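Local coordinates for monooxygenase (Agrobacterium tumefaciens, PDB 2I7G), which probably catalyses a flavin-dependent oxidation with molecular oxygen, as a TIM-barrel monooxygenase of the bacterial luciferase family, at residues 69-73 with 74-78; 101-104 with 105-108; 236-239 with 240-244; 320-324 with 325-329. All blocks are in the same frame, centred on the assembly; numbering follows the deposited sequence. Where two conformers were deposited one is given.

Contact 1: residues 69-73 with 74-78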
loop_
_atom_site.group_PDB
_atom_site.type_symbol
_atom_site.label_atom_id
_atom_site.label_comp_id
_atom_site.label_asym_id
_atom_site.label_seq_id
_atom_site.Cartn_x
_atom_site.Cartn_y
_atom_site.Cartn_z
ATOM N N GLY B 69 -3.193 -6.723 -11.118
ATOM C CA GLY B 69 -2.133 -6.191 -11.981
ATOM C C GLY B 69 -1.973 -4.693 -11.872
ATOM O O GLY B 69 -2.918 -3.966 -11.543
ATOM N N GLU B 70 -0.745 -4.236 -12.118
ATOM C CA GLU B 70 -0.412 -2.806 -12.071
ATOM C C GLU B 70 -0.554 -2.185 -13.456
ATOM O O GLU B 70 0.068 -2.656 -14.406
ATOM C CB GLU B 70 1.062 -2.663 -11.650
ATOM C CG GLU B 70 1.577 -1.205 -11.606
ATOM C CD GLU B 70 3.090 -1.085 -11.365
ATOM O OE1 GLU B 70 3.769 -2.122 -11.087
ATOM O OE2 GLU B 70 3.580 0.059 -11.482
ATOM N N HIS B 71 -1.339 -1.121 -13.557
ATOM C CA HIS B 71 -1.455 -0.302 -14.788
ATOM C C HIS B 71 -1.475 1.193 -14.482
ATOM O O HIS B 71 -1.766 1.577 -13.352
ATOM C CB HIS B 71 -2.697 -0.697 -15.594
ATOM C CG HIS B 71 -2.588 -2.082 -16.159
ATOM N ND1 HIS B 71 -2.152 -2.339 -17.450
ATOM C CD2 HIS B 71 -2.784 -3.286 -15.578
ATOM C CE1 HIS B 71 -2.089 -3.651 -17.630
ATOM N NE2 HIS B 71 -2.474 -4.247 -16.514
ATOM N N HIS B 72 -1.147 2.023 -15.499
ATOM C CA HIS B 72 -1.030 3.474 -15.346
ATOM C C HIS B 72 -1.813 4.169 -16.466
ATOM O O HIS B 72 -1.236 4.816 -17.359
ATOM C CB HIS B 72 0.456 3.872 -15.328
ATOM C CG HIS B 72 1.180 3.295 -14.157
ATOM N ND1 HIS B 72 1.228 3.929 -12.934
ATOM C CD2 HIS B 72 1.844 2.120 -14.000
ATOM C CE1 HIS B 72 1.910 3.185 -12.080
ATOM N NE2 HIS B 72 2.277 2.070 -12.698
ATOM N N ARG B 73 -3.137 4.031 -16.413
ATOM C CA ARG B 73 -4.006 4.502 -17.500
ATOM C C ARG B 73 -5.383 4.830 -16.938
ATOM O O ARG B 73 -5.790 4.257 -15.923
ATOM C CB ARG B 73 -4.139 3.397 -18.544
ATOM C CG ARG B 73 -3.073 3.441 -19.569
ATOM C CD ARG B 73 -3.151 2.269 -20.512
ATOM N NE ARG B 73 -4.512 1.853 -20.845
ATOM C CZ ARG B 73 -4.821 1.274 -21.994
ATOM N NH1 ARG B 73 -3.868 1.096 -22.903
ATOM N NH2 ARG B 73 -6.066 0.878 -22.241
ATOM N N PRO B 74 -6.111 5.747 -17.591
ATOM C CA PRO B 74 -7.403 6.121 -17.019
ATOM C C PRO B 74 -8.389 4.969 -16.942
ATOM O O PRO B 74 -9.319 5.044 -16.161
ATOM C CB PRO B 74 -7.927 7.242 -17.964
ATOM C CG PRO B 74 -7.096 7.150 -19.194
ATOM C CD PRO B 74 -5.782 6.499 -18.822
ATOM N N ASP B 75 -8.200 3.898 -17.719
ATOM C CA ASP B 75 -9.182 2.834 -17.677
ATOM C C ASP B 75 -8.850 1.690 -16.707
ATOM O O ASP B 75 -9.475 0.616 -16.792
ATOM C CB ASP B 75 -9.468 2.281 -19.070
ATOM C CG ASP B 75 -8.212 1.834 -19.813
ATOM O OD1 ASP B 75 -7.100 2.229 -19.453
ATOM O OD2 ASP B 75 -8.355 1.117 -20.825
ATOM N N TYR B 76 -7.909 1.918 -15.787
ATOM C CA TYR B 76 -7.599 0.905 -14.749
ATOM C C TYR B 76 -7.421 1.626 -13.422
ATOM O O TYR B 76 -6.827 2.713 -13.385
ATOM C CB TYR B 76 -6.298 0.208 -15.046
ATOM C CG TYR B 76 -6.326 -0.641 -16.292
ATOM C CD1 TYR B 76 -7.069 -1.828 -16.342
ATOM C CD2 TYR B 76 -5.564 -0.279 -17.404
ATOM C CE1 TYR B 76 -7.092 -2.625 -17.507
ATOM C CE2 TYR B 76 -5.566 -1.076 -18.573
ATOM C CZ TYR B 76 -6.317 -2.240 -18.601
ATOM O OH TYR B 76 -6.305 -3.032 -19.747
ATOM N N VAL B 77 -7.983 1.063 -12.362
ATOM C CA VAL B 77 -7.920 1.733 -11.073
ATOM C C VAL B 77 -6.721 1.269 -10.215
ATOM O O VAL B 77 -6.383 1.938 -9.232
ATOM C CB VAL B 77 -9.280 1.595 -10.315
ATOM C CG1 VAL B 77 -9.571 0.169 -9.892
ATOM C CG2 VAL B 77 -9.336 2.489 -9.054
ATOM N N VAL B 78 -6.072 0.173 -10.593
ATOM C CA VAL B 78 -4.972 -0.389 -9.758
ATOM C C VAL B 78 -3.614 -0.045 -10.360
ATOM O O VAL B 78 -3.094 -0.769 -11.213
ATOM C CB VAL B 78 -5.135 -1.894 -9.511
ATOM C CG1 VAL B 78 -3.944 -2.445 -8.665
ATOM C CG2 VAL B 78 -6.525 -2.135 -8.761
HETATM O O HOH W 1 -4.017 3.051 -13.884
#
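Arg73 reaches over the turn to Asp75 and holds its carboxylate with two nitrogens. Arg73 CB starts 3.3 Å from Asp75 OD1. CG passes beside Pro74 CD. Arg73 CD passes 4.1 Å from Asp75 OD1, and a bend at the third torsion (chi3 37°) turns the guanidinium back over the turn. Arg73 NE donates to Asp75 OD1 at 3.0 Å. At the tip, Arg73 NH2 meets Asp75 OD2 at 2.7 Å. Both oxygens use their syn lone pairs, and the two planes are only 14° apart. This is a side-on, bidentate salt bridge, which fixes the rotation of both groups. NH1 has a long, weak ion pair with Glu138.

The backbone beneath is a type I beta turn from Arg73 to Tyr76, closed by Tyr76 N to Arg73 O. It lies in the loop between strand 65-68 and helix 81-89 of the TIM barrel, at the C-terminal end of the strand. That is the end where enzymes of this fold carry their active sites.

His71 meets one face of the Tyr76 ring, with His71 CB 3.4 Å from Tyr76 CD2. His71 CG lies over that face, offset toward the rim, and the rings meet obliquely with planes 32° apart. Arg73 NE comes obliquely to Tyr76 CE2 at 3.9 Å. His71 N donates to Val78 O at 2.9 Å. Water 1 accepts from Arg73 N at 2.9 Å. It is within hydrogen-bonding distance of His71 O and Tyr76 O, but can serve only some acceptors around it. Glu70 OE2 accepts from His72 NE2 and also pairs with Arg111 of the second subunit.

Contact 2: residues 101-104 with 105-108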
loop_
_atom_site.group_PDB
_atom_site.type_symbol
_atom_site.label_atom_id
_atom_site.label_comp_id
_atom_site.label_asym_id
_atom_site.label_seq_id
_atom_site.Cartn_x
_atom_site.Cartn_y
_atom_site.Cartn_z
ATOM N N VAL B 101 0.633 -8.181 -12.835
ATOM C CA VAL B 101 2.011 -8.285 -12.299
ATOM C C VAL B 101 2.416 -6.970 -11.650
ATOM O O VAL B 101 1.738 -5.937 -11.816
ATOM C CB VAL B 101 3.068 -8.577 -13.440
ATOM C CG1 VAL B 101 2.631 -9.809 -14.216
ATOM C CG2 VAL B 101 3.180 -7.374 -14.399
ATOM N N SER B 102 3.485 -7.034 -10.882
ATOM C CA SER B 102 4.252 -5.878 -10.429
ATOM C C SER B 102 5.208 -5.557 -11.592
ATOM O O SER B 102 5.982 -6.421 -12.006
ATOM C CB SER B 102 5.061 -6.252 -9.193
ATOM O OG SER B 102 4.244 -6.332 -8.033
ATOM N N VAL B 103 5.153 -4.342 -12.145
ATOM C CA VAL B 103 6.100 -3.963 -13.219
ATOM C C VAL B 103 7.394 -3.529 -12.496
ATOM O O VAL B 103 7.693 -2.333 -12.288
ATOM C CB VAL B 103 5.533 -2.877 -14.162
ATOM C CG1 VAL B 103 6.536 -2.590 -15.304
ATOM C CG2 VAL B 103 4.162 -3.351 -14.740
ATOM N N LEU B 104 8.150 -4.540 -12.093
ATOM C CA LEU B 104 9.265 -4.321 -11.191
ATOM C C LEU B 104 10.336 -3.364 -11.783
ATOM O O LEU B 104 10.937 -2.562 -11.036
ATOM C CB LEU B 104 9.876 -5.677 -10.827
ATOM C CG LEU B 104 11.043 -5.600 -9.843
ATOM C CD1 LEU B 104 10.577 -4.966 -8.491
ATOM C CD2 LEU B 104 11.608 -7.034 -9.635
ATOM N N SER B 105 10.576 -3.468 -13.092
ATOM C CA SER B 105 11.626 -2.658 -13.747
ATOM C C SER B 105 11.502 -1.166 -13.466
ATOM O O SER B 105 12.515 -0.476 -13.376
ATOM C CB SER B 105 11.647 -2.876 -15.258
ATOM O OG SER B 105 12.051 -4.186 -15.561
ATOM N N SER B 106 10.264 -0.686 -13.320
ATOM C CA SER B 106 10.010 0.746 -13.138
ATOM C C SER B 106 9.739 1.132 -11.687
ATOM O O SER B 106 9.389 2.267 -11.424
ATOM C CB SER B 106 8.916 1.275 -14.096
ATOM O OG SER B 106 7.868 0.344 -14.186
ATOM N N ASP B 107 9.988 0.207 -10.758
ATOM C CA ASP B 107 9.675 0.474 -9.343
ATOM C C ASP B 107 10.965 0.355 -8.519
ATOM O O ASP B 107 12.048 -0.001 -9.040
ATOM C CB ASP B 107 8.556 -0.453 -8.843
ATOM C CG ASP B 107 7.674 0.196 -7.685
ATOM O OD1 ASP B 107 8.124 1.143 -6.944
ATOM O OD2 ASP B 107 6.517 -0.285 -7.516
ATOM N N ASP B 108 10.871 0.675 -7.237
ATOM C CA ASP B 108 12.020 0.511 -6.351
ATOM C C ASP B 108 11.834 -0.815 -5.610
ATOM O O ASP B 108 10.860 -0.943 -4.868
ATOM C CB ASP B 108 12.042 1.654 -5.325
ATOM C CG ASP B 108 13.226 1.536 -4.327
ATOM O OD1 ASP B 108 13.942 0.490 -4.268
ATOM O OD2 ASP B 108 13.485 2.537 -3.638
HETATM O O HOH W 2 6.209 0.012 -12.012
#
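Val103 and Ser106 meet round a tight turn. Val103 CG1 lies 3.4 Å from Ser106 OG. The valine carbonyl accepts the amide of Ser106, with Val103 O and Ser106 N 3.2 Å apart. One residue on, Asp107 N donates to Leu104 O at 2.9 Å. Both amides approach from well above the plane of the carbonyl they bind. Leu104 and Ser105 form a short piece of 3-10 helix between these bonds.

Water 2 joins the same pair a second time. It donates to Val103 O at 2.8 Å and accepts from Ser106 OG, also at 2.8 Å. Ser106 OG sits between its own backbone N and carbonyl carbon (chi1 41°), which turns the hydroxyl back toward the valine. Val103 O is thus held by an amide and a water.

The next shell fixes the ends. Asp107 OD1 accepts from Asp108 N at 2.8 Å. Lys157 of helix 150-166 donates to the carbonyls of Ser105 and Asp107. Tyr140 and Phe143 of helix 136-143 pack on Ser106, while Leu161 covers Leu104. Arg111 of the second subunit donates to Ser106 O, so the turn also belongs to the dimer interface.

Val103 is the centre of an inverse gamma turn, whose bond from Leu104 N to Ser102 O is weak. At the far end Asp108 is the N-cap of helix 109-122, with OD1 taking the amide of Val110. This is a beta-alpha loop of the TIM barrel, running from strand 96-99 into a capped helix.

Contact 3: residues 236-239 with 240-244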
loop_
_atom_site.group_PDB
_atom_site.type_symbol
_atom_site.label_atom_id
_atom_site.label_comp_id
_atom_site.label_asym_id
_atom_site.label_seq_id
_atom_site.Cartn_x
_atom_site.Cartn_y
_atom_site.Cartn_z
ATOM N N TYR B 236 12.032 -23.854 -19.980
ATOM C CA TYR B 236 12.146 -23.555 -18.546
ATOM C C TYR B 236 12.862 -24.693 -17.783
ATOM O O TYR B 236 13.835 -24.464 -17.067
ATOM C CB TYR B 236 10.721 -23.376 -18.010
ATOM C CG TYR B 236 10.604 -23.186 -16.539
ATOM C CD1 TYR B 236 11.169 -22.072 -15.917
ATOM C CD2 TYR B 236 9.917 -24.125 -15.757
ATOM C CE1 TYR B 236 11.053 -21.866 -14.519
ATOM C CE2 TYR B 236 9.804 -23.956 -14.375
ATOM C CZ TYR B 236 10.360 -22.813 -13.763
ATOM O OH TYR B 236 10.221 -22.625 -12.411
ATOM N N HIS B 237 12.353 -25.910 -17.924
ATOM C CA HIS B 237 12.919 -27.062 -17.208
ATOM C C HIS B 237 14.327 -27.392 -17.687
ATOM O O HIS B 237 15.175 -27.780 -16.880
ATOM C CB HIS B 237 11.997 -28.285 -17.322
ATOM C CG HIS B 237 10.661 -28.096 -16.658
ATOM N ND1 HIS B 237 10.531 -27.874 -15.304
ATOM C CD2 HIS B 237 9.403 -28.116 -17.157
ATOM C CE1 HIS B 237 9.254 -27.732 -15.002
ATOM N NE2 HIS B 237 8.546 -27.868 -16.109
ATOM N N GLU B 238 14.578 -27.233 -18.986
ATOM C CA GLU B 238 15.923 -27.528 -19.545
ATOM C C GLU B 238 16.940 -26.495 -19.066
ATOM O O GLU B 238 18.055 -26.845 -18.684
ATOM C CB GLU B 238 15.865 -27.611 -21.076
ATOM C CG GLU B 238 17.190 -27.838 -21.805
ATOM C CD GLU B 238 17.780 -29.241 -21.617
ATOM O OE1 GLU B 238 17.166 -30.108 -20.939
ATOM O OE2 GLU B 238 18.876 -29.463 -22.171
ATOM N N ALA B 239 16.543 -25.220 -19.038
ATOM C CA ALA B 239 17.399 -24.186 -18.471
ATOM C C ALA B 239 17.687 -24.481 -17.010
ATOM O O ALA B 239 18.828 -24.315 -16.549
ATOM C CB ALA B 239 16.777 -22.828 -18.631
ATOM N N ALA B 240 16.676 -24.959 -16.292
ATOM C CA ALA B 240 16.858 -25.312 -14.883
ATOM C C ALA B 240 17.800 -26.526 -14.766
ATOM O O ALA B 240 18.735 -26.497 -13.966
ATOM C CB ALA B 240 15.523 -25.596 -14.220
ATOM N N ARG B 241 17.569 -27.558 -15.573
ATOM C CA ARG B 241 18.432 -28.749 -15.550
ATOM C C ARG B 241 19.901 -28.371 -15.781
ATOM O O ARG B 241 20.789 -28.788 -15.000
ATOM C CB ARG B 241 17.966 -29.794 -16.570
ATOM C CG ARG B 241 18.754 -31.125 -16.518
ATOM C CD ARG B 241 18.380 -32.051 -17.679
ATOM N NE ARG B 241 18.907 -31.551 -18.948
ATOM C CZ ARG B 241 20.145 -31.752 -19.381
ATOM N NH1 ARG B 241 21.002 -32.476 -18.661
ATOM N NH2 ARG B 241 20.531 -31.244 -20.543
ATOM N N ARG B 242 20.171 -27.578 -16.822
ATOM C CA ARG B 242 21.557 -27.199 -17.154
ATOM C C ARG B 242 22.190 -26.164 -16.212
ATOM O O ARG B 242 23.410 -25.975 -16.227
ATOM C CB ARG B 242 21.693 -26.762 -18.617
ATOM C CG ARG B 242 21.769 -27.931 -19.587
ATOM C CD ARG B 242 22.904 -27.741 -20.591
ATOM N NE ARG B 242 23.187 -28.949 -21.378
ATOM C CZ ARG B 242 22.446 -29.364 -22.405
ATOM N NH1 ARG B 242 21.363 -28.685 -22.766
ATOM N NH2 ARG B 242 22.775 -30.465 -23.063
ATOM N N ALA B 243 21.370 -25.495 -15.410
ATOM C CA ALA B 243 21.859 -24.630 -14.315
ATOM C C ALA B 243 21.949 -25.401 -12.990
ATOM O O ALA B 243 22.361 -24.861 -11.960
ATOM C CB ALA B 243 20.980 -23.387 -14.164
ATOM N N GLY B 244 21.527 -26.660 -13.027
ATOM C CA GLY B 244 21.464 -27.500 -11.841
ATOM C C GLY B 244 20.583 -26.985 -10.723
ATOM O O GLY B 244 20.939 -27.110 -9.557
#
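Glu238 binds Arg241 one helical turn on and, in the conformer described, Arg242 beside it. Arg241 takes the carboxylate side-on. Its NE donates to Glu238 OE1 at 3.0 Å and its NH2 to Glu238 OE2 at 2.9 Å. Both oxygens lie in the guanidinium plane, but both nitrogens stand well out of the carboxylate plane. In that conformer Arg242 NH1 comes to Glu238 OE2 at 2.7 Å, its guanidinium turned nearly square to the carboxylate, and Arg241 NH2 lies over the centre of that guanidinium. Both contacts are doubtful, because Arg242 has a second conformer. A bend at the second torsion of Glu238 (chi2 70°) sends the carboxylate along the helix toward its partners. This network is on the solvent side, where both arginines are exposed.

The packed side is built from Tyr236, Ala239 and Ala240. Ala240 CB rests 3.5 Å from Tyr236 O, and Tyr236, His237 and Ala240 touch Leu250. Regular helix bonds run beneath, including Arg241 N to His237 O at 2.7 Å. The last, from Ala243 N to Ala239 O, is weak. Gly244 then turns to positive phi in a Schellman motif, and its N bonds to Arg241 O at 3.0 Å.

The segment ends helix 230-242 of the beta-alpha-beta unit between strands 217-220 and 252-260. Tyr236 OH donates to Leu215 O, just before the first strand. Tyr236 and Ala239 also pack on helix 204-212.

Contact 4: residues 320-324 with 325-329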
loop_
_atom_site.group_PDB
_atom_site.type_symbol
_atom_site.label_atom_id
_atom_site.label_comp_id
_atom_site.label_asym_id
_atom_site.label_seq_id
_atom_site.Cartn_x
_atom_site.Cartn_y
_atom_site.Cartn_z
ATOM N N LYS B 320 -7.486 -30.967 -19.057
ATOM C CA LYS B 320 -6.770 -31.265 -20.292
ATOM C C LYS B 320 -5.484 -30.441 -20.402
ATOM O O LYS B 320 -4.424 -30.964 -20.782
ATOM C CB LYS B 320 -7.681 -31.039 -21.499
ATOM C CG LYS B 320 -8.674 -32.169 -21.715
ATOM C CD LYS B 320 -7.951 -33.428 -22.213
ATOM C CE LYS B 320 -8.938 -34.567 -22.467
ATOM N NZ LYS B 320 -9.792 -34.281 -23.673
ATOM N N ALA B 321 -5.580 -29.160 -20.055
ATOM C CA ALA B 321 -4.431 -28.270 -20.102
ATOM C C ALA B 321 -3.337 -28.756 -19.119
ATOM O O ALA B 321 -2.134 -28.698 -19.411
ATOM C CB ALA B 321 -4.875 -26.809 -19.825
ATOM N N HIS B 322 -3.754 -29.273 -17.972
ATOM C CA HIS B 322 -2.771 -29.879 -17.075
ATOM C C HIS B 322 -2.041 -31.067 -17.731
ATOM O O HIS B 322 -0.827 -31.246 -17.506
ATOM C CB HIS B 322 -3.386 -30.254 -15.734
ATOM C CG HIS B 322 -2.450 -30.994 -14.838
ATOM N ND1 HIS B 322 -1.564 -30.359 -13.986
ATOM C CD2 HIS B 322 -2.221 -32.317 -14.708
ATOM C CE1 HIS B 322 -0.845 -31.278 -13.355
ATOM N NE2 HIS B 322 -1.230 -32.471 -13.773
ATOM N N GLY B 323 -2.746 -31.889 -18.509
ATOM C CA GLY B 323 -2.078 -33.037 -19.141
ATOM C C GLY B 323 -0.989 -32.531 -20.079
ATOM O O GLY B 323 0.029 -33.187 -20.277
ATOM N N VAL B 324 -1.197 -31.339 -20.633
ATOM C CA VAL B 324 -0.275 -30.747 -21.588
ATOM C C VAL B 324 0.913 -30.042 -20.889
ATOM O O VAL B 324 2.081 -30.267 -21.256
ATOM C CB VAL B 324 -1.011 -29.795 -22.543
ATOM C CG1 VAL B 324 -0.008 -28.979 -23.399
ATOM C CG2 VAL B 324 -2.010 -30.568 -23.415
ATOM N N PHE B 325 0.604 -29.242 -19.873
ATOM C CA PHE B 325 1.573 -28.340 -19.228
ATOM C C PHE B 325 2.199 -28.862 -17.938
ATOM O O PHE B 325 3.254 -28.353 -17.513
ATOM C CB PHE B 325 0.886 -27.009 -18.864
ATOM C CG PHE B 325 0.508 -26.177 -20.037
ATOM C CD1 PHE B 325 1.484 -25.730 -20.933
ATOM C CD2 PHE B 325 -0.809 -25.791 -20.230
ATOM C CE1 PHE B 325 1.133 -24.909 -22.031
ATOM C CE2 PHE B 325 -1.169 -24.984 -21.310
ATOM C CZ PHE B 325 -0.202 -24.542 -22.217
ATOM N N LYS B 326 1.482 -29.758 -17.264
ATOM C CA LYS B 326 1.753 -30.189 -15.888
ATOM C C LYS B 326 1.931 -28.984 -14.966
ATOM O O LYS B 326 2.794 -28.955 -14.091
ATOM C CB LYS B 326 2.968 -31.133 -15.800
ATOM C CG LYS B 326 2.925 -32.363 -16.735
ATOM C CD LYS B 326 1.683 -33.236 -16.464
ATOM C CE LYS B 326 1.692 -34.514 -17.315
ATOM N NZ LYS B 326 3.094 -35.067 -17.358
ATOM N N ASN B 327 1.126 -27.961 -15.198
ATOM C CA ASN B 327 1.211 -26.764 -14.389
ATOM C C ASN B 327 0.722 -26.983 -12.962
ATOM O O ASN B 327 -0.248 -27.720 -12.739
ATOM C CB ASN B 327 0.401 -25.629 -15.047
ATOM C CG ASN B 327 -1.076 -26.028 -15.346
ATOM O OD1 ASN B 327 -1.357 -27.016 -16.041
ATOM N ND2 ASN B 327 -2.022 -25.248 -14.817
ATOM N N ASP B 328 1.361 -26.286 -12.021
ATOM C CA ASP B 328 0.995 -26.277 -10.575
ATOM C C ASP B 328 -0.136 -25.314 -10.216
ATOM O O ASP B 328 -0.782 -25.442 -9.170
ATOM C CB ASP B 328 2.213 -25.845 -9.772
ATOM C CG ASP B 328 3.367 -26.786 -9.992
ATOM O OD1 ASP B 328 3.282 -27.955 -9.554
ATOM O OD2 ASP B 328 4.327 -26.370 -10.664
ATOM N N ARG B 329 -0.338 -24.337 -11.079
ATOM C CA ARG B 329 -1.245 -23.268 -10.778
ATOM C C ARG B 329 -1.960 -22.839 -12.077
ATOM O O ARG B 329 -1.373 -22.915 -13.156
ATOM C CB ARG B 329 -0.459 -22.116 -10.105
ATOM C CG ARG B 329 -1.295 -20.844 -9.877
ATOM C CD ARG B 329 -0.445 -19.736 -9.194
ATOM N NE ARG B 329 -0.166 -20.026 -7.793
ATOM C CZ ARG B 329 0.422 -19.152 -6.942
ATOM N NH1 ARG B 329 0.808 -17.957 -7.352
ATOM N NH2 ARG B 329 0.589 -19.484 -5.683
#
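His322 and Asn327 carry the polar part of this helix end. His322 ND1 donates to Asn327 O at 3.2 Å, with the oxygen at the ring edge and in the ring plane. The imidazole thus ties the helix to the chain leaving it. Two backbone bonds finish the helix: Phe325 N to Ala321 O and Lys326 N to His322 O, both at 2.8 Å. Asn327 ND2 donates to Arg329 O at 2.9 Å.

The CH-pi contacts lie over ring faces. Lys326 CA sits 4.0 Å from the centroid of the His322 ring, offset toward its rim. Val324 CG1 stands over the centre of the Phe325 ring, 4.3 Å from the centroid.

Apolar packing is on the inner side. Ala321 CB approaches Phe325 CD2 at 4.2 Å, and both side chains rest on Ile254 of strand 252-260. Phe233 of helix 230-242 also meets the Phe325 ring.

The lysine chain lies along the helix end. A bend at the second torsion (chi2 -59°) folds it back, and Lys326 CD lies 3.4 Å from His322 O.

Lys326 has positive phi and ends the helix. The arrangement is an alpha-beta loop of the TIM barrel, leading from helix 311-325 into strand 329-333.

How the contacts relate
Contacts 1 and 2 touch and lie at the C-terminal ends of neighbouring parallel strands, with centres 14 Å apart. Glu70 joins them: its OE1 probably accepts from Val103 N at 2.8 Å, and its N probably donates to Val101 O at 3.0 Å. Both contacts reach the second subunit, where Arg111 is a common partner. Contacts 3 and 4 lie at the other end of the barrel, where helices finish before strands begin. Their centres are 19 Å apart and their nearest atoms about 5 Å. Contact 1 is 30 Å from contact 4, centre to centre. In this fold the active site probably lies at the end of contacts 1 and 2.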